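Local coordinates for fucolectin-related protein (Streptococcus pneumoniae, PDB 2WMF) that probably hydrolyses glycosidic bonds in host blood-group antigen carbohydrates, as a family 98 glycoside hydrolase linked to fucose utilization, at residues G56-A62 with F299-D303. Residues are numbered along the deposited sequence; the frame is centred on the assembly and turned at random.
Sequences GNTLKGA and FMTND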
ATOM      1  N   GLY A  56      15.685  13.652  12.657  1.00 11.84           N
ATOM      2  CA  GLY A  56      16.382  14.797  12.096  1.00 11.94           C
ATOM      3  C   GLY A  56      15.612  15.586  11.052  1.00 11.54           C
ATOM      4  O   GLY A  56      16.188  16.386  10.330  1.00 13.26           O
ATOM      5  N   ASN A  57      14.306  15.354  10.974  1.00 11.22           N
ATOM      6  CA  ASN A  57      13.506  15.957   9.935  1.00 11.06           C
ATOM      7  C   ASN A  57      12.860  17.266  10.385  1.00 11.20           C
ATOM      8  O   ASN A  57      12.751  17.569  11.581  1.00 11.97           O
ATOM      9  CB  ASN A  57      12.442  14.926   9.494  1.00 11.06           C
ATOM     10  CG  ASN A  57      13.046  13.720   8.771  1.00  9.38           C
ATOM     11  OD1 ASN A  57      14.110  13.836   8.170  1.00 10.70           O
ATOM     12  ND2 ASN A  57      12.339  12.582   8.773  1.00 11.15           N
ATOM     13  N   THR A  58      12.425  18.032   9.388  1.00 11.25           N
ATOM     14  CA  THR A  58      11.609  19.241   9.605  1.00 12.24           C
ATOM     15  C   THR A  58      10.336  19.194   8.743  1.00 12.40           C
ATOM     16  O   THR A  58      10.306  18.511   7.743  1.00 11.42           O
ATOM     17  CB  THR A  58      12.398  20.542   9.256  1.00 12.04           C
ATOM     18  OG1 THR A  58      12.737  20.615   7.846  1.00 12.86           O
ATOM     19  CG2 THR A  58      13.639  20.627  10.110  1.00 12.09           C
ATOM     20  N   LEU A  59       9.312  19.974   9.110  1.00 13.51           N
ATOM     21  CA  LEU A  59       8.109  20.081   8.286  1.00 13.72           C
ATOM     22  C   LEU A  59       8.423  20.667   6.914  1.00 13.58           C
ATOM     23  O   LEU A  59       7.955  20.148   5.875  1.00 12.70           O
ATOM     24  CB  LEU A  59       7.039  20.892   9.023  1.00 13.90           C
ATOM     25  CG  LEU A  59       5.671  20.965   8.368  1.00 15.49           C
ATOM     26  CD1 LEU A  59       5.075  19.584   8.164  1.00 15.21           C
ATOM     27  CD2 LEU A  59       4.759  21.821   9.264  1.00 17.65           C
ATOM     28  N   LYS A  60       9.198  21.776   6.881  1.00 13.45           N
ATOM     29  CA  LYS A  60       9.582  22.384   5.623  1.00 14.18           C
ATOM     30  C   LYS A  60      10.311  21.359   4.727  1.00 13.03           C
ATOM     31  O   LYS A  60      10.030  21.236   3.537  1.00 13.16           O
ATOM     32  CB  LYS A  60      10.459  23.624   5.889  1.00 15.54           C
ATOM     33  CG  LYS A  60      10.906  24.335   4.656  1.00 17.22           C
ATOM     34  CD  LYS A  60      11.415  25.752   5.045  1.00 19.51           C
ATOM     35  CE  LYS A  60      11.813  26.524   3.831  1.00 24.12           C
ATOM     36  NZ  LYS A  60      13.082  26.000   3.251  1.00 30.04           N
ATOM     37  N   GLY A  61      11.217  20.584   5.315  1.00 11.89           N
ATOM     38  CA  GLY A  61      11.956  19.579   4.555  1.00 12.16           C
ATOM     39  C   GLY A  61      11.080  18.449   4.026  1.00 11.45           C
ATOM     40  O   GLY A  61      11.318  17.941   2.921  1.00 11.52           O
ATOM     41  N   ALA A  62      10.096  18.067   4.817  1.00 11.16           N
ATOM     42  CA  ALA A  62       9.149  17.018   4.412  1.00 11.13           C
ATOM     43  C   ALA A  62       8.404  17.457   3.152  1.00 11.08           C
ATOM     44  O   ALA A  62       8.223  16.678   2.216  1.00 11.27           O
ATOM     45  CB  ALA A  62       8.158  16.715   5.526  1.00 11.70           C
ATOM     46  N   PHE A 299      10.794   7.095   3.943  1.00  9.41           N
ATOM     47  CA  PHE A 299      10.587   8.517   3.656  1.00  9.15           C
ATOM     48  C   PHE A 299      11.852   9.345   3.660  1.00  9.01           C
ATOM     49  O   PHE A 299      12.347   9.703   2.603  1.00  9.12           O
ATOM     50  CB  PHE A 299       9.501   9.106   4.586  1.00  9.49           C
ATOM     51  CG  PHE A 299       9.158  10.554   4.309  1.00  8.71           C
ATOM     52  CD1 PHE A 299       9.111  11.067   2.985  1.00  9.87           C
ATOM     53  CD2 PHE A 299       8.850  11.401   5.369  1.00  9.95           C
ATOM     54  CE1 PHE A 299       8.787  12.395   2.750  1.00 10.10           C
ATOM     55  CE2 PHE A 299       8.530  12.728   5.145  1.00  9.22           C
ATOM     56  CZ  PHE A 299       8.495  13.223   3.828  1.00  9.22           C
ATOM     57  N   MET A 300      12.431   9.591   4.845  1.00  9.36           N
ATOM     58  CA  MET A 300      13.456  10.658   4.957  1.00 10.00           C
ATOM     59  C   MET A 300      14.146  10.544   6.331  1.00  9.01           C
ATOM     60  O   MET A 300      13.514  10.238   7.323  1.00  9.59           O
ATOM     61  CB  MET A 300      12.755  12.028   4.819  1.00 11.80           C
ATOM     62  CG  MET A 300      13.564  13.194   4.522  1.00 12.95           C
ATOM     63  SD  MET A 300      12.512  14.656   4.139  1.00 12.51           S
ATOM     64  CE  MET A 300      11.705  14.975   5.686  1.00 10.01           C
ATOM     65  N   THR A 301      15.449  10.831   6.355  1.00  9.80           N
ATOM     66  CA  THR A 301      16.155  11.131   7.590  1.00  9.43           C
ATOM     67  C   THR A 301      17.026  12.358   7.310  1.00  8.97           C
ATOM     68  O   THR A 301      17.573  12.547   6.192  1.00 10.12           O
ATOM     69  CB  THR A 301      17.026   9.955   8.135  1.00  8.69           C
ATOM     70  OG1 THR A 301      18.109   9.707   7.239  1.00  9.73           O
ATOM     71  CG2 THR A 301      16.118   8.639   8.384  1.00  9.80           C
ATOM     72  N   ASN A 302      17.140  13.191   8.324  1.00 10.37           N
ATOM     73  CA  ASN A 302      17.931  14.442   8.242  1.00 11.13           C
ATOM     74  C   ASN A 302      17.550  15.286   7.008  1.00 11.67           C
ATOM     75  O   ASN A 302      18.396  15.948   6.369  1.00 11.59           O
ATOM     76  CB  ASN A 302      19.426  14.113   8.262  1.00 11.69           C
ATOM     77  CG  ASN A 302      19.852  13.511   9.569  1.00 12.82           C
ATOM     78  OD1 ASN A 302      19.283  13.829  10.625  1.00 14.98           O
ATOM     79  ND2 ASN A 302      20.820  12.596   9.514  1.00 13.94           N
ATOM     80  N   ASP A 303      16.241  15.277   6.708  1.00 12.31           N
ATOM     81  CA  ASP A 303      15.664  15.953   5.545  1.00 11.10           C
ATOM     82  C   ASP A 303      16.214  15.512   4.181  1.00 11.17           C
ATOM     83  O   ASP A 303      16.031  16.181   3.169  1.00 12.68           O
ATOM     84  CB  ASP A 303      15.780  17.486   5.725  1.00 11.43           C
ATOM     85  CG  ASP A 303      14.700  18.070   6.637  1.00 12.24           C
ATOM     86  OD1 ASP A 303      13.705  17.385   6.940  1.00 11.88           O
ATOM     87  OD2 ASP A 303      14.831  19.253   7.041  1.00 13.81           O
TER
HETATM   88  O   HOH W   1      16.733  18.956   9.309  1.00 37.48           O
HETATM   89  O   HOH W   2      13.883  17.557   2.010  1.00 14.27           O
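Asn-57 and Thr-58 lock onto the tight turn at Asn-302 and Asp-303 in a polar, largely buried contact of the (beta/alpha)8 barrel, joining the N-terminal end of helix 59-64, which follows the first barrel strand, to the small hairpin 300-305 beyond the last. The Asp-303 carboxylate bridges the N and OG1 of Thr-58. Thr-58 is the N-cap: its OG1 accepts from Gly-61 N and donates to Asp-303 OD2 at 2.6 Å. That hydroxyl sits between the backbone N and the carbonyl carbon (chi1 65°), a rotation that serves both bonds. The other carboxylate oxygen, Asp-303 OD1, takes Thr-58 N at 2.8 Å; both oxygens are met on their syn sides, so the two bonds fix the carboxylate's rotation. The helix start would be expected to favour its negative charge.

The Asn-57 amide works as a second clamp. Its OD1 receives Asp-303 N at 3.0 Å in the carbonyl plane, while ND2 gives a nearly straight bond (175°) to Met-300 O, approaching from above that carbonyl's plane. Both ends of the amide are thus tied to the hairpin, which fixes its flip. Alongside these bonds Met-300, bent at its last torsion, brings CE to 3.5 Å from Ala-62 CA and against Asn-57 CG. Asn-302 ND2 is hydrogen-bonded to Asn-513 OD1 and Ser-516 OG of helix 506-517, linking the turn to the C-terminal region. The Phe-299 ring presents its edge to the helix, with CZ 3.8 Å from Ala-62 O.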